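Local coordinates for protein putative modification methylase (Thermus thermophilus, PDB 2ZIG) that probably transfers a methyl group from S-adenosyl-L-methionine to the N4 atom of cytosine in DNA, at residues G27-V32 against D77-E82; F36-V41 against V83-V88. One frame throughout, in Å; residues are numbered along the deposited sequence.

Interaction 1: G27-V32 against D77-E82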
ATOM      1  N   GLY B  27     -17.924  -9.402 -22.804  1.00 36.80           N
ATOM      2  CA  GLY B  27     -18.018 -10.734 -22.239  1.00 37.40           C
ATOM      3  C   GLY B  27     -17.349 -10.871 -20.886  1.00 38.69           C
ATOM      4  O   GLY B  27     -17.191  -9.899 -20.143  1.00 38.10           O
ATOM      5  N   ASP B  28     -16.957 -12.097 -20.565  1.00 39.34           N
ATOM      6  CA  ASP B  28     -16.299 -12.387 -19.307  1.00 38.71           C
ATOM      7  C   ASP B  28     -14.791 -12.268 -19.473  1.00 39.21           C
ATOM      8  O   ASP B  28     -14.191 -12.970 -20.285  1.00 38.25           O
ATOM      9  CB  ASP B  28     -16.672 -13.789 -18.839  1.00 38.55           C
ATOM     10  CG  ASP B  28     -15.941 -14.190 -17.585  1.00 37.63           C
ATOM     11  OD1 ASP B  28     -14.861 -14.805 -17.692  1.00 39.26           O
ATOM     12  OD2 ASP B  28     -16.446 -13.873 -16.494  1.00 39.84           O
ATOM     13  N   ALA B  29     -14.197 -11.370 -18.688  1.00 39.82           N
ATOM     14  CA  ALA B  29     -12.762 -11.092 -18.721  1.00 38.86           C
ATOM     15  C   ALA B  29     -11.854 -12.317 -18.851  1.00 39.66           C
ATOM     16  O   ALA B  29     -11.009 -12.378 -19.747  1.00 37.99           O
ATOM     17  CB  ALA B  29     -12.375 -10.291 -17.485  1.00 36.31           C
ATOM     18  N   ARG B  30     -12.023 -13.287 -17.959  1.00 41.31           N
ATOM     19  CA  ARG B  30     -11.196 -14.492 -17.976  1.00 42.24           C
ATOM     20  C   ARG B  30     -11.345 -15.260 -19.284  1.00 42.59           C
ATOM     21  O   ARG B  30     -10.357 -15.562 -19.965  1.00 41.20           O
ATOM     22  CB  ARG B  30     -11.581 -15.403 -16.815  1.00 44.67           C
ATOM     23  CG  ARG B  30     -10.473 -16.334 -16.341  1.00 48.79           C
ATOM     24  CD  ARG B  30      -9.958 -17.262 -17.431  1.00 53.76           C
ATOM     25  NE  ARG B  30     -11.022 -18.010 -18.100  1.00 55.93           N
ATOM     26  CZ  ARG B  30     -11.988 -18.672 -17.470  1.00 56.13           C
ATOM     27  NH1 ARG B  30     -12.037 -18.681 -16.144  1.00 56.80           N
ATOM     28  NH2 ARG B  30     -12.904 -19.328 -18.171  1.00 56.68           N
ATOM     29  N   GLU B  31     -12.588 -15.575 -19.626  1.00 42.03           N
ATOM     30  CA  GLU B  31     -12.886 -16.318 -20.843  1.00 42.90           C
ATOM     31  C   GLU B  31     -12.339 -15.649 -22.102  1.00 41.51           C
ATOM     32  O   GLU B  31     -11.692 -16.296 -22.919  1.00 39.72           O
ATOM     33  CB  GLU B  31     -14.396 -16.505 -20.973  1.00 45.75           C
ATOM     34  CG  GLU B  31     -15.027 -17.160 -19.756  1.00 51.05           C
ATOM     35  CD  GLU B  31     -16.505 -17.446 -19.943  1.00 54.36           C
ATOM     36  OE1 GLU B  31     -17.163 -17.869 -18.963  1.00 55.23           O
ATOM     37  OE2 GLU B  31     -17.005 -17.249 -21.072  1.00 54.46           O
ATOM     38  N   VAL B  32     -12.598 -14.354 -22.253  1.00 40.64           N
ATOM     39  CA  VAL B  32     -12.131 -13.621 -23.425  1.00 38.10           C
ATOM     40  C   VAL B  32     -10.610 -13.561 -23.478  1.00 38.42           C
ATOM     41  O   VAL B  32     -10.007 -13.848 -24.510  1.00 35.80           O
ATOM     42  CB  VAL B  32     -12.701 -12.188 -23.447  1.00 39.27           C
ATOM     43  CG1 VAL B  32     -12.140 -11.414 -24.632  1.00 37.65           C
ATOM     44  CG2 VAL B  32     -14.222 -12.245 -23.530  1.00 36.70           C
ATOM     45  N   ASP B  77      -7.941 -13.038  -9.394  1.00 33.79           N
ATOM     46  CA  ASP B  77      -6.764 -13.859  -9.652  1.00 35.49           C
ATOM     47  C   ASP B  77      -6.815 -14.613 -10.983  1.00 35.90           C
ATOM     48  O   ASP B  77      -5.794 -14.769 -11.657  1.00 35.91           O
ATOM     49  CB  ASP B  77      -6.546 -14.846  -8.502  1.00 36.39           C
ATOM     50  CG  ASP B  77      -5.811 -14.223  -7.328  1.00 38.61           C
ATOM     51  OD1 ASP B  77      -5.658 -12.981  -7.310  1.00 37.17           O
ATOM     52  OD2 ASP B  77      -5.386 -14.969  -6.422  1.00 36.55           O
ATOM     53  N   ARG B  78      -7.997 -15.077 -11.370  1.00 35.25           N
ATOM     54  CA  ARG B  78      -8.125 -15.796 -12.629  1.00 35.75           C
ATOM     55  C   ARG B  78      -7.879 -14.850 -13.801  1.00 35.58           C
ATOM     56  O   ARG B  78      -7.465 -15.273 -14.888  1.00 34.67           O
ATOM     57  CB  ARG B  78      -9.507 -16.430 -12.740  1.00 37.07           C
ATOM     58  CG  ARG B  78      -9.698 -17.650 -11.848  1.00 41.98           C
ATOM     59  CD  ARG B  78     -11.054 -18.291 -12.117  1.00 45.35           C
ATOM     60  NE  ARG B  78     -12.133 -17.328 -11.919  1.00 48.04           N
ATOM     61  CZ  ARG B  78     -13.410 -17.558 -12.208  1.00 50.76           C
ATOM     62  NH1 ARG B  78     -13.779 -18.729 -12.715  1.00 50.09           N
ATOM     63  NH2 ARG B  78     -14.319 -16.611 -11.995  1.00 50.71           N
ATOM     64  N   VAL B  79      -8.138 -13.565 -13.572  1.00 33.65           N
ATOM     65  CA  VAL B  79      -7.915 -12.550 -14.593  1.00 33.38           C
ATOM     66  C   VAL B  79      -6.422 -12.216 -14.638  1.00 32.72           C
ATOM     67  O   VAL B  79      -5.825 -12.146 -15.713  1.00 33.58           O
ATOM     68  CB  VAL B  79      -8.709 -11.269 -14.281  1.00 34.08           C
ATOM     69  CG1 VAL B  79      -8.386 -10.187 -15.302  1.00 35.40           C
ATOM     70  CG2 VAL B  79     -10.199 -11.578 -14.277  1.00 33.40           C
ATOM     71  N   TRP B  80      -5.821 -12.024 -13.467  1.00 31.92           N
ATOM     72  CA  TRP B  80      -4.397 -11.700 -13.385  1.00 32.08           C
ATOM     73  C   TRP B  80      -3.578 -12.835 -14.022  1.00 33.28           C
ATOM     74  O   TRP B  80      -2.517 -12.593 -14.612  1.00 34.19           O
ATOM     75  CB  TRP B  80      -3.960 -11.503 -11.918  1.00 29.61           C
ATOM     76  CG  TRP B  80      -4.779 -10.517 -11.096  1.00 27.68           C
ATOM     77  CD1 TRP B  80      -5.055 -10.613  -9.760  1.00 26.98           C
ATOM     78  CD2 TRP B  80      -5.406  -9.300 -11.544  1.00 26.41           C
ATOM     79  NE1 TRP B  80      -5.813  -9.543  -9.352  1.00 27.05           N
ATOM     80  CE2 TRP B  80      -6.042  -8.722 -10.423  1.00 26.42           C
ATOM     81  CE3 TRP B  80      -5.492  -8.645 -12.781  1.00 26.57           C
ATOM     82  CZ2 TRP B  80      -6.759  -7.516 -10.503  1.00 27.74           C
ATOM     83  CZ3 TRP B  80      -6.203  -7.449 -12.861  1.00 25.05           C
ATOM     84  CH2 TRP B  80      -6.828  -6.898 -11.725  1.00 27.06           C
ATOM     85  N   ARG B  81      -4.067 -14.070 -13.900  1.00 35.91           N
ATOM     86  CA  ARG B  81      -3.375 -15.232 -14.482  1.00 36.48           C
ATOM     87  C   ARG B  81      -3.283 -15.107 -15.992  1.00 35.05           C
ATOM     88  O   ARG B  81      -2.228 -15.331 -16.572  1.00 36.19           O
ATOM     89  CB  ARG B  81      -4.089 -16.541 -14.150  1.00 38.64           C
ATOM     90  CG  ARG B  81      -3.753 -17.118 -12.796  1.00 44.28           C
ATOM     91  CD  ARG B  81      -4.023 -18.618 -12.758  1.00 46.75           C
ATOM     92  NE  ARG B  81      -3.795 -19.164 -11.423  1.00 50.13           N
ATOM     93  CZ  ARG B  81      -4.534 -18.865 -10.359  1.00 51.14           C
ATOM     94  NH1 ARG B  81      -5.557 -18.025 -10.473  1.00 51.05           N
ATOM     95  NH2 ARG B  81      -4.238 -19.391  -9.176  1.00 51.97           N
ATOM     96  N   GLU B  82      -4.397 -14.770 -16.630  1.00 33.30           N
ATOM     97  CA  GLU B  82      -4.403 -14.599 -18.078  1.00 35.60           C
ATOM     98  C   GLU B  82      -3.534 -13.405 -18.460  1.00 34.73           C
ATOM     99  O   GLU B  82      -2.800 -13.456 -19.448  1.00 35.32           O
ATOM    100  CB  GLU B  82      -5.829 -14.382 -18.601  1.00 38.00           C
ATOM    101  CG  GLU B  82      -6.685 -15.637 -18.627  1.00 41.63           C
ATOM    102  CD  GLU B  82      -5.992 -16.790 -19.329  1.00 41.59           C
ATOM    103  OE1 GLU B  82      -5.511 -16.601 -20.462  1.00 41.82           O
ATOM    104  OE2 GLU B  82      -5.927 -17.888 -18.744  1.00 46.11           O
TER

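Interaction 2: F36-V41 against V83-V88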
ATOM      1  N   PHE B  36      -6.929 -15.107 -26.212  1.00 37.62           N
ATOM      2  CA  PHE B  36      -5.919 -14.300 -26.894  1.00 37.30           C
ATOM      3  C   PHE B  36      -4.569 -15.004 -26.803  1.00 37.76           C
ATOM      4  O   PHE B  36      -4.277 -15.673 -25.811  1.00 35.17           O
ATOM      5  CB  PHE B  36      -5.784 -12.905 -26.264  1.00 37.97           C
ATOM      6  CG  PHE B  36      -7.035 -12.079 -26.323  1.00 37.22           C
ATOM      7  CD1 PHE B  36      -7.943 -12.230 -27.366  1.00 39.62           C
ATOM      8  CD2 PHE B  36      -7.286 -11.117 -25.351  1.00 37.84           C
ATOM      9  CE1 PHE B  36      -9.088 -11.431 -27.443  1.00 38.75           C
ATOM     10  CE2 PHE B  36      -8.423 -10.313 -25.416  1.00 37.28           C
ATOM     11  CZ  PHE B  36      -9.326 -10.470 -26.464  1.00 39.40           C
ATOM     12  N   PRO B  37      -3.722 -14.849 -27.835  1.00 39.06           N
ATOM     13  CA  PRO B  37      -2.392 -15.470 -27.882  1.00 39.01           C
ATOM     14  C   PRO B  37      -1.450 -14.945 -26.807  1.00 39.92           C
ATOM     15  O   PRO B  37      -1.484 -13.763 -26.458  1.00 41.52           O
ATOM     16  CB  PRO B  37      -1.907 -15.138 -29.288  1.00 38.81           C
ATOM     17  CG  PRO B  37      -2.556 -13.812 -29.553  1.00 39.07           C
ATOM     18  CD  PRO B  37      -3.952 -14.007 -29.023  1.00 38.17           C
ATOM     19  N   GLU B  38      -0.603 -15.830 -26.292  1.00 40.17           N
ATOM     20  CA  GLU B  38       0.354 -15.476 -25.254  1.00 39.92           C
ATOM     21  C   GLU B  38       1.360 -14.434 -25.722  1.00 39.24           C
ATOM     22  O   GLU B  38       1.625 -14.298 -26.912  1.00 39.71           O
ATOM     23  CB  GLU B  38       1.101 -16.721 -24.785  1.00 41.37           C
ATOM     24  CG  GLU B  38       2.223 -16.429 -23.798  1.00 47.37           C
ATOM     25  CD  GLU B  38       3.051 -17.658 -23.473  1.00 49.97           C
ATOM     26  OE1 GLU B  38       3.522 -18.320 -24.424  1.00 51.55           O
ATOM     27  OE2 GLU B  38       3.236 -17.955 -22.273  1.00 51.84           O
ATOM     28  N   ALA B  39       1.916 -13.700 -24.765  1.00 38.15           N
ATOM     29  CA  ALA B  39       2.902 -12.666 -25.040  1.00 35.53           C
ATOM     30  C   ALA B  39       2.493 -11.733 -26.170  1.00 34.26           C
ATOM     31  O   ALA B  39       3.314 -11.381 -27.010  1.00 35.11           O
ATOM     32  CB  ALA B  39       4.241 -13.303 -25.356  1.00 35.92           C
ATOM     33  N   SER B  40       1.226 -11.330 -26.186  1.00 31.91           N
ATOM     34  CA  SER B  40       0.733 -10.429 -27.217  1.00 32.07           C
ATOM     35  C   SER B  40       0.353  -9.047 -26.672  1.00 33.07           C
ATOM     36  O   SER B  40      -0.033  -8.169 -27.439  1.00 32.26           O
ATOM     37  CB  SER B  40      -0.483 -11.042 -27.916  1.00 32.91           C
ATOM     38  OG  SER B  40      -1.555 -11.247 -27.008  1.00 31.67           O
ATOM     39  N   VAL B  41       0.456  -8.857 -25.356  1.00 32.41           N
ATOM     40  CA  VAL B  41       0.099  -7.579 -24.735  1.00 30.51           C
ATOM     41  C   VAL B  41       1.296  -6.939 -24.043  1.00 29.69           C
ATOM     42  O   VAL B  41       2.054  -7.608 -23.343  1.00 28.26           O
ATOM     43  CB  VAL B  41      -1.048  -7.761 -23.718  1.00 30.68           C
ATOM     44  CG1 VAL B  41      -1.285  -6.466 -22.952  1.00 33.68           C
ATOM     45  CG2 VAL B  41      -2.315  -8.176 -24.447  1.00 28.33           C
ATOM     46  N   VAL B  83      -3.627 -12.326 -17.684  1.00 33.53           N
ATOM     47  CA  VAL B  83      -2.828 -11.139 -17.959  1.00 30.58           C
ATOM     48  C   VAL B  83      -1.351 -11.517 -17.962  1.00 29.58           C
ATOM     49  O   VAL B  83      -0.600 -11.106 -18.839  1.00 29.63           O
ATOM     50  CB  VAL B  83      -3.047 -10.032 -16.893  1.00 30.73           C
ATOM     51  CG1 VAL B  83      -1.948  -8.954 -17.017  1.00 24.31           C
ATOM     52  CG2 VAL B  83      -4.426  -9.405 -17.078  1.00 27.98           C
ATOM     53  N   PHE B  84      -0.940 -12.313 -16.984  1.00 29.26           N
ATOM     54  CA  PHE B  84       0.455 -12.714 -16.897  1.00 30.58           C
ATOM     55  C   PHE B  84       0.887 -13.478 -18.146  1.00 32.00           C
ATOM     56  O   PHE B  84       2.032 -13.375 -18.592  1.00 32.87           O
ATOM     57  CB  PHE B  84       0.677 -13.570 -15.652  1.00 29.47           C
ATOM     58  CG  PHE B  84       2.107 -14.000 -15.459  1.00 32.35           C
ATOM     59  CD1 PHE B  84       2.587 -15.166 -16.047  1.00 33.18           C
ATOM     60  CD2 PHE B  84       2.980 -13.230 -14.703  1.00 31.98           C
ATOM     61  CE1 PHE B  84       3.921 -15.557 -15.883  1.00 30.54           C
ATOM     62  CE2 PHE B  84       4.309 -13.614 -14.538  1.00 33.04           C
ATOM     63  CZ  PHE B  84       4.776 -14.782 -15.131  1.00 32.26           C
ATOM     64  N   ARG B  85      -0.044 -14.233 -18.712  1.00 31.41           N
ATOM     65  CA  ARG B  85       0.233 -15.024 -19.896  1.00 33.08           C
ATOM     66  C   ARG B  85       0.233 -14.158 -21.155  1.00 33.59           C
ATOM     67  O   ARG B  85       1.048 -14.355 -22.058  1.00 33.20           O
ATOM     68  CB  ARG B  85      -0.810 -16.136 -20.007  1.00 34.06           C
ATOM     69  CG  ARG B  85      -0.357 -17.340 -20.789  1.00 35.96           C
ATOM     70  CD  ARG B  85      -1.065 -17.404 -22.110  1.00 38.33           C
ATOM     71  NE  ARG B  85      -2.509 -17.296 -21.949  1.00 36.92           N
ATOM     72  CZ  ARG B  85      -3.356 -17.198 -22.967  1.00 38.32           C
ATOM     73  NH1 ARG B  85      -2.894 -17.203 -24.210  1.00 34.93           N
ATOM     74  NH2 ARG B  85      -4.658 -17.071 -22.745  1.00 38.85           N
ATOM     75  N   LEU B  86      -0.684 -13.198 -21.209  1.00 33.38           N
ATOM     76  CA  LEU B  86      -0.795 -12.298 -22.348  1.00 34.50           C
ATOM     77  C   LEU B  86       0.366 -11.305 -22.407  1.00 35.09           C
ATOM     78  O   LEU B  86       0.858 -10.955 -23.480  1.00 36.13           O
ATOM     79  CB  LEU B  86      -2.118 -11.529 -22.270  1.00 35.28           C
ATOM     80  CG  LEU B  86      -3.406 -12.142 -22.823  1.00 36.20           C
ATOM     81  CD1 LEU B  86      -3.440 -13.633 -22.588  1.00 38.61           C
ATOM     82  CD2 LEU B  86      -4.595 -11.464 -22.168  1.00 35.89           C
ATOM     83  N   LEU B  87       0.803 -10.853 -21.243  1.00 35.08           N
ATOM     84  CA  LEU B  87       1.891  -9.889 -21.148  1.00 34.24           C
ATOM     85  C   LEU B  87       3.187 -10.406 -21.784  1.00 34.91           C
ATOM     86  O   LEU B  87       3.519 -11.595 -21.673  1.00 34.35           O
ATOM     87  CB  LEU B  87       2.131  -9.564 -19.672  1.00 34.81           C
ATOM     88  CG  LEU B  87       2.191  -8.120 -19.166  1.00 35.31           C
ATOM     89  CD1 LEU B  87       1.020  -7.301 -19.685  1.00 31.75           C
ATOM     90  CD2 LEU B  87       2.198  -8.151 -17.639  1.00 31.46           C
ATOM     91  N   VAL B  88       3.907  -9.519 -22.464  1.00 32.48           N
ATOM     92  CA  VAL B  88       5.178  -9.892 -23.061  1.00 31.86           C
ATOM     93  C   VAL B  88       6.187  -9.747 -21.932  1.00 34.06           C
ATOM     94  O   VAL B  88       6.036  -8.884 -21.067  1.00 32.88           O
ATOM     95  CB  VAL B  88       5.589  -8.945 -24.213  1.00 32.24           C
ATOM     96  CG1 VAL B  88       4.531  -8.947 -25.295  1.00 29.85           C
ATOM     97  CG2 VAL B  88       5.813  -7.533 -23.682  1.00 31.92           C
TER

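Interaction 1: G27-V32 against D77-E82
Ala-29 and Arg-30 meet helix 66-86, and the two residues before them set up the turn that carries them. Gly-27 follows strand 22-26 and shares a backbone hydrogen bond with Glu-264. Asp-28 is the N-cap of helix 29-34. Its OD1 accepts the N-H of Glu-31 on the anti lone pair, 3.1 Å from Glu-31 N and nearly straight at 176°. Ala-29 turns its CB toward the long helix. This CB meets CG2 of Val-79 at 4.1 Å. Phe-243 touches both side chains, and Pro-242 and Leu-33 also touch Val-79, so the apolar patch extends beyond the two segments.

The turn belongs to the Rossmann-like fold of S-adenosyl-L-methionine-dependent methyltransferases. Asp-28 and Ala-29 bind S-adenosyl-L-methionine in another crystal structure of this protein, although no cofactor is bound to this chain.

Arg-30 covers more of the long helix than its neighbours do. Its CG lies anti to the backbone N (chi1 -154°), and reaches the carbonyl O of Arg-78 at 3.5 Å. The same CG is 3.7 Å from CB of Arg-78. The bend at chi2 then puts CD of Arg-30 3.8 Å from CG of Glu-82. The aliphatic part of Arg-30 thus rests on two residues one helical turn apart. NH1 of Arg-30 is 3.8 Å from NH1 of Arg-78, with the guanidinium planes 77° apart. The two like charges do not stack. Two carboxylates lie near and would probably offset some of the repulsion. Arg-30 NE is 5.1 Å from Glu-82 OE2, and Asp-28 OD2 is 5.7 Å from Arg-78 NH2. Neither pair is in contact. Glu-82 gives its OE1 to a salt bridge with Arg-85 instead.

Interaction 2: F36-V41 against V83-V88
Arg-85 has CG anti to its backbone N (chi1 -155°), and the bends at chi2 and chi3 turn the chain at CD and NE. Its NH1 meets the carbonyl O of Phe-36. This joins the loop before strand 41-46 to the C-terminal end of helix 66-86, in the Rossmann-like methyltransferase fold. Val-41 and Leu-87 form a parallel beta bridge just past the helix end.

The bond from Arg-85 NH1 to Phe-36 O is short, 2.6 Å, but bent. The donor lies in the carbonyl plane, while the oxygen is tilted out of the guanidinium plane. Leu-86 CD1 sits 3.5 Å above that plane, over its centre. CD of Arg-85 packs on CB of Glu-38 at 3.5 Å. Arg-85 NH2 also holds the Glu-82 carboxylate. An alanine at Arg-85 would probably leave the Phe-36 carbonyl and the Glu-82 carboxylate without these mates and open a gap beside Glu-38.

The last helical carbonyls take N-H groups from the loop and from the start of strand 41-46. Ala-39 N gives an almost straight bond to Arg-85 O (2.9 Å, 174°). Val-41 N binds Leu-86 O from above the carbonyl plane, and Ser-40 N adds a weak bond to the same oxygen. Inside the loop, Ser-40 OG donates to Pro-37 O. Val-41 CG2 packs on Leu-86 CB, and Leu-240 touches both side chains. Phe-36 meets Leu-86 at its ring edge, CD2 to CD2, at 4.2 Å. Val-88 N donates to Val-41 O at 2.8 Å, nearly along the C=O axis.

How the interactions relate
Interactions 1 and 2 use successive parts of helix 66-86, and their centres are 12 Å apart. Their segments alternate along the chain: 27-32 and 36-41 come first, then 77-82 and 83-88. Helix 29-34 and the loop after it therefore follow the long helix toward its C-terminal end. Segments 77-82 and 83-88 adjoin within that helix. Interaction 1 holds the cofactor-binding residues Asp-28 and Ala-29, and the side chain of Ala-29 is about 8 Å from that of Glu-264, another such residue. Interaction 2 is further off: the Phe-36 side chain is about 9 Å from that of Ala-29.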